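Uncharacterized protein (Bordetella bronchiseptica, PDB 4XG0) belongs to the DUF1537 family of kinases acting in catabolic pathways for acid sugars, and probably phosphorylates such a sugar acid using a bound nucleotide. Local coordinates at residues D112-D124 and D169-L183. Numbering follows the deposited sequence.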
loop_
_atom_site.group_PDB
_atom_site.type_symbol
_atom_site.label_atom_id
_atom_site.label_comp_id
_atom_site.label_asym_id
_atom_site.label_seq_id
_atom_site.Cartn_x
_atom_site.Cartn_y
_atom_site.Cartn_z
ATOM N N ASP A 112 9.503 10.266 -15.698
ATOM C CA ASP A 112 10.372 11.225 -15.024
ATOM C C ASP A 112 9.500 12.128 -14.156
ATOM O O ASP A 112 8.447 12.632 -14.612
ATOM C CB ASP A 112 11.110 12.064 -16.100
ATOM C CG ASP A 112 12.154 13.049 -15.526
ATOM O OD1 ASP A 112 12.932 12.702 -14.598
ATOM O OD2 ASP A 112 12.234 14.188 -16.094
ATOM N N SER A 113 9.960 12.362 -12.936
ATOM C CA SER A 113 9.327 13.353 -12.066
ATOM C C SER A 113 9.358 14.720 -12.693
ATOM O O SER A 113 8.486 15.530 -12.396
ATOM C CB SER A 113 9.983 13.439 -10.687
ATOM O OG SER A 113 11.331 13.822 -10.771
ATOM N N THR A 114 10.385 14.990 -13.504
ATOM C CA THR A 114 10.496 16.296 -14.134
ATOM C C THR A 114 10.032 16.347 -15.587
ATOM O O THR A 114 10.407 17.270 -16.323
ATOM C CB THR A 114 11.915 16.899 -13.968
ATOM O OG1 THR A 114 12.921 15.931 -14.291
ATOM C CG2 THR A 114 12.112 17.411 -12.540
ATOM N N LEU A 115 9.178 15.402 -15.984
ATOM C CA LEU A 115 8.429 15.479 -17.254
ATOM C C LEU A 115 9.220 15.281 -18.546
ATOM O O LEU A 115 8.658 15.500 -19.606
ATOM C CB LEU A 115 7.717 16.838 -17.388
ATOM C CG LEU A 115 7.011 17.343 -16.143
ATOM C CD1 LEU A 115 6.314 18.673 -16.430
ATOM C CD2 LEU A 115 5.997 16.326 -15.606
ATOM N N ARG A 116 10.497 14.900 -18.468
ATOM C CA ARG A 116 11.293 14.748 -19.670
ATOM C C ARG A 116 10.788 13.535 -20.419
ATOM O O ARG A 116 10.550 12.474 -19.822
ATOM C CB ARG A 116 12.783 14.614 -19.367
ATOM C CG ARG A 116 13.409 15.873 -18.798
ATOM C CD ARG A 116 14.793 15.616 -18.233
ATOM N NE ARG A 116 14.757 14.744 -17.062
ATOM C CZ ARG A 116 15.831 14.238 -16.450
ATOM N NH1 ARG A 116 17.051 14.503 -16.908
ATOM N NH2 ARG A 116 15.691 13.457 -15.381
ATOM N N GLY A 117 10.588 13.705 -21.717
ATOM C CA GLY A 117 10.107 12.652 -22.582
ATOM C C GLY A 117 8.995 13.116 -23.505
ATOM O O GLY A 117 8.609 14.283 -23.481
ATOM N N ALA A 118 8.495 12.188 -24.325
ATOM C CA ALA A 118 7.301 12.399 -25.140
ATOM C C ALA A 118 6.063 12.211 -24.271
ATOM O O ALA A 118 5.283 11.261 -24.441
ATOM C CB ALA A 118 7.281 11.428 -26.315
ATOM N N PHE A 119 5.886 13.147 -23.348
ATOM C CA PHE A 119 5.036 12.951 -22.197
ATOM C C PHE A 119 3.594 12.649 -22.577
ATOM O O PHE A 119 3.046 11.604 -22.170
ATOM C CB PHE A 119 5.129 14.186 -21.303
ATOM C CG PHE A 119 4.757 13.953 -19.887
ATOM C CD1 PHE A 119 5.630 13.325 -19.022
ATOM C CD2 PHE A 119 3.547 14.412 -19.388
ATOM C CE1 PHE A 119 5.265 13.141 -17.690
ATOM C CE2 PHE A 119 3.194 14.216 -18.078
ATOM C CZ PHE A 119 4.045 13.601 -17.240
ATOM N N LYS A 120 2.985 13.541 -23.371
ATOM C CA LYS A 120 1.599 13.370 -23.747
ATOM C C LYS A 120 1.448 12.203 -24.684
ATOM O O LYS A 120 0.486 11.464 -24.585
ATOM C CB LYS A 120 1.040 14.648 -24.438
ATOM C CG LYS A 120 -0.418 14.508 -24.823
ATOM C CD LYS A 120 -0.889 15.786 -25.651
ATOM C CE LYS A 120 -2.200 15.560 -26.373
ATOM N NZ LYS A 120 -3.315 15.242 -25.444
ATOM N N ALA A 121 2.400 12.025 -25.587
ATOM C CA ALA A 121 2.258 11.008 -26.626
ATOM C C ALA A 121 2.165 9.622 -25.981
ATOM O O ALA A 121 1.316 8.814 -26.343
ATOM C CB ALA A 121 3.431 11.078 -27.626
ATOM N N GLU A 122 3.015 9.396 -24.989
ATOM C CA GLU A 122 3.112 8.060 -24.350
ATOM C C GLU A 122 1.892 7.835 -23.474
ATOM O O GLU A 122 1.345 6.737 -23.444
ATOM C CB GLU A 122 4.406 7.905 -23.543
ATOM C CG GLU A 122 5.686 7.859 -24.375
ATOM C CD GLU A 122 6.877 7.365 -23.564
ATOM O OE1 GLU A 122 6.637 6.855 -22.451
ATOM O OE2 GLU A 122 8.040 7.463 -24.027
ATOM N N ILE A 123 1.415 8.886 -22.809
ATOM C CA ILE A 123 0.234 8.752 -21.951
ATOM C C ILE A 123 -1.027 8.405 -22.727
ATOM O O ILE A 123 -1.734 7.475 -22.371
ATOM C CB ILE A 123 0.016 10.004 -21.079
ATOM C CG1 ILE A 123 1.066 10.017 -19.963
ATOM C CG2 ILE A 123 -1.400 10.019 -20.512
ATOM C CD1 ILE A 123 1.215 11.379 -19.297
ATOM N N ASP A 124 -1.324 9.137 -23.797
ATOM C CA ASP A 124 -2.457 8.773 -24.628
ATOM C C ASP A 124 -2.373 7.360 -25.197
ATOM O O ASP A 124 -3.356 6.637 -25.204
ATOM C CB ASP A 124 -2.605 9.781 -25.770
ATOM C CG ASP A 124 -3.130 11.113 -25.288
ATOM O OD1 ASP A 124 -3.766 11.141 -24.207
ATOM O OD2 ASP A 124 -2.908 12.123 -25.996
ATOM N N ASP A 169 18.070 20.535 -20.606
ATOM C CA ASP A 169 18.606 19.186 -20.632
ATOM C C ASP A 169 19.170 18.953 -22.031
ATOM O O ASP A 169 18.510 19.268 -23.026
ATOM C CB ASP A 169 17.505 18.169 -20.319
ATOM C CG ASP A 169 18.046 16.763 -20.095
ATOM O OD1 ASP A 169 18.413 16.443 -18.944
ATOM O OD2 ASP A 169 18.097 15.973 -21.062
ATOM N N PRO A 170 20.400 18.417 -22.120
ATOM C CA PRO A 170 21.024 18.283 -23.443
ATOM C C PRO A 170 20.221 17.410 -24.403
ATOM O O PRO A 170 20.212 17.676 -25.604
ATOM C CB PRO A 170 22.372 17.626 -23.128
ATOM C CG PRO A 170 22.647 17.972 -21.714
ATOM C CD PRO A 170 21.312 18.002 -21.040
ATOM N N VAL A 171 19.543 16.395 -23.874
ATOM C CA VAL A 171 18.883 15.403 -24.718
ATOM C C VAL A 171 17.381 15.658 -24.923
ATOM O O VAL A 171 16.879 15.475 -26.039
ATOM C CB VAL A 171 19.084 13.974 -24.156
ATOM C CG1 VAL A 171 18.680 12.938 -25.191
ATOM C CG2 VAL A 171 20.536 13.763 -23.733
ATOM N N THR A 172 16.678 16.062 -23.858
ATOM C CA THR A 172 15.225 16.281 -23.906
ATOM C C THR A 172 14.766 17.404 -22.970
ATOM O O THR A 172 14.219 17.142 -21.889
ATOM C CB THR A 172 14.427 15.020 -23.491
ATOM O OG1 THR A 172 14.804 14.638 -22.162
ATOM C CG2 THR A 172 14.677 13.862 -24.453
ATOM N N PRO A 173 14.981 18.658 -23.382
ATOM C CA PRO A 173 14.515 19.821 -22.629
ATOM C C PRO A 173 13.026 19.780 -22.288
ATOM O O PRO A 173 12.224 19.170 -22.993
ATOM C CB PRO A 173 14.808 20.980 -23.589
ATOM C CG PRO A 173 16.022 20.534 -24.315
ATOM C CD PRO A 173 15.858 19.050 -24.500
ATOM N N VAL A 174 12.671 20.461 -21.209
ATOM C CA VAL A 174 11.277 20.588 -20.769
ATOM C C VAL A 174 10.789 22.013 -21.029
ATOM O O VAL A 174 11.414 22.967 -20.583
ATOM C CB VAL A 174 11.165 20.301 -19.281
ATOM C CG1 VAL A 174 9.746 20.486 -18.779
ATOM C CG2 VAL A 174 11.645 18.882 -18.994
ATOM N N THR A 175 9.669 22.149 -21.730
ATOM C CA THR A 175 9.212 23.457 -22.172
ATOM C C THR A 175 7.798 23.833 -21.726
ATOM O O THR A 175 7.245 24.837 -22.189
ATOM C CB THR A 175 9.274 23.552 -23.709
ATOM O OG1 THR A 175 8.509 22.485 -24.281
ATOM C CG2 THR A 175 10.716 23.446 -24.180
ATOM N N GLU A 176 7.208 23.050 -20.833
ATOM C CA GLU A 176 5.918 23.404 -20.276
ATOM C C GLU A 176 5.749 22.680 -18.943
ATOM O O GLU A 176 5.793 21.442 -18.902
ATOM C CB GLU A 176 4.808 23.000 -21.238
ATOM C CG GLU A 176 3.427 23.233 -20.690
ATOM C CD GLU A 176 3.247 24.647 -20.264
ATOM O OE1 GLU A 176 3.471 25.548 -21.118
ATOM O OE2 GLU A 176 2.923 24.863 -19.096
ATOM N N SER A 177 5.571 23.459 -17.876
ATOM C CA SER A 177 5.576 22.971 -16.487
ATOM C C SER A 177 4.157 22.661 -16.024
ATOM O O SER A 177 3.958 21.939 -15.076
ATOM C CB SER A 177 6.104 24.081 -15.561
ATOM O OG SER A 177 7.400 24.537 -15.920
ATOM N N HIS A 178 3.168 23.271 -16.688
ATOM C CA HIS A 178 1.785 23.145 -16.255
ATOM C C HIS A 178 1.211 21.916 -16.918
ATOM O O HIS A 178 0.922 21.924 -18.132
ATOM C CB HIS A 178 0.989 24.419 -16.641
ATOM C CG HIS A 178 -0.381 24.458 -16.037
ATOM N ND1 HIS A 178 -1.527 24.452 -16.792
ATOM C CD2 HIS A 178 -0.777 24.421 -14.742
ATOM C CE1 HIS A 178 -2.582 24.466 -15.989
ATOM N NE2 HIS A 178 -2.150 24.439 -14.739
ATOM N N ILE A 179 1.101 20.822 -16.151
ATOM C CA ILE A 179 0.880 19.528 -16.778
ATOM C C ILE A 179 -0.467 19.505 -17.511
ATOM O O ILE A 179 -0.563 18.949 -18.601
ATOM C CB ILE A 179 1.034 18.359 -15.775
ATOM C CG1 ILE A 179 2.383 18.483 -15.063
ATOM C CG2 ILE A 179 0.910 17.050 -16.524
ATOM C CD1 ILE A 179 2.560 17.566 -13.857
ATOM N N PRO A 180 -1.499 20.166 -16.954
ATOM C CA PRO A 180 -2.801 20.199 -17.642
ATOM C C PRO A 180 -2.733 20.859 -19.029
ATOM O O PRO A 180 -3.438 20.455 -19.948
ATOM C CB PRO A 180 -3.691 20.975 -16.670
ATOM C CG PRO A 180 -3.038 20.790 -15.324
ATOM C CD PRO A 180 -1.572 20.736 -15.597
ATOM N N THR A 181 -1.884 21.866 -19.178
ATOM C CA THR A 181 -1.649 22.478 -20.475
ATOM C C THR A 181 -0.870 21.510 -21.382
ATOM O O THR A 181 -1.236 21.289 -22.536
ATOM C CB THR A 181 -0.892 23.783 -20.294
ATOM O OG1 THR A 181 -1.708 24.689 -19.560
ATOM C CG2 THR A 181 -0.551 24.415 -21.639
ATOM N N LEU A 182 0.178 20.895 -20.834
ATOM C CA LEU A 182 0.998 19.919 -21.568
ATOM C C LEU A 182 0.127 18.811 -22.139
ATOM O O LEU A 182 0.285 18.424 -23.308
ATOM C CB LEU A 182 2.089 19.339 -20.654
ATOM C CG LEU A 182 3.117 18.346 -21.210
ATOM C CD1 LEU A 182 3.901 18.943 -22.360
ATOM C CD2 LEU A 182 4.046 17.913 -20.076
ATOM N N LEU A 183 -0.814 18.328 -21.327
ATOM C CA LEU A 183 -1.662 17.199 -21.719
ATOM C C LEU A 183 -2.999 17.598 -22.342
ATOM O O LEU A 183 -3.618 16.783 -23.021
ATOM C CB LEU A 183 -1.952 16.287 -20.524
ATOM C CG LEU A 183 -0.745 15.658 -19.858
ATOM C CD1 LEU A 183 -1.211 14.771 -18.754
ATOM C CD2 LEU A 183 0.077 14.853 -20.832
#
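Arg116 and Asp169 meet with their flat groups nearly perpendicular, 80° apart: Arg116 NH1 reaches Asp169 OD1 at 3.1 Å, within the guanidinium plane but from above the carboxylate plane. Elsewhere on its edge the same guanidinium grips Asp112 side-on, NE to OD2 at 2.8 Å and NH2 to OD1, both bonds almost straight. The grip of Asp112 sets its rotation, and the more mobile Asp169 adds the tie between the two loops. Asp169 is itself steadied, though poorly ordered: OD2 accepts from the backbone N of Val171, an Asx turn, and from that of Thr172, three residues on, an Asx motif. Closer to the backbone, Arg116 CG lies 3.5 Å from Val174 CG2, the two side chains crossing at about a right angle.

The apolar half centres on Phe119. With CG anti to the backbone N (chi1 -158°), its ring is directed at the helix 179-183, where Leu183 CD2 comes to the edge and Leu182 CD2 approaches CD2 of the ring obliquely at 3.6 Å. Leu115 CD2 touches Ile179 CD1 at 4.1 Å. Lys120 runs past Leu183 in the opposite sense and bends at its last torsion, bringing NZ 2.9 Å from Leu183 O and also to Asp124.

A citrate, probably from the crystallisation medium, is hydrogen-bonded by Asp112 and Ser113 and may mark a pocket beside the arginine, in what is classed as the sugar-binding N-terminal domain. Leu115 also packs on strand 153-156, Ile179 and Leu183 rest on strand 209-212, and helix 85-101 borders helix 119-130.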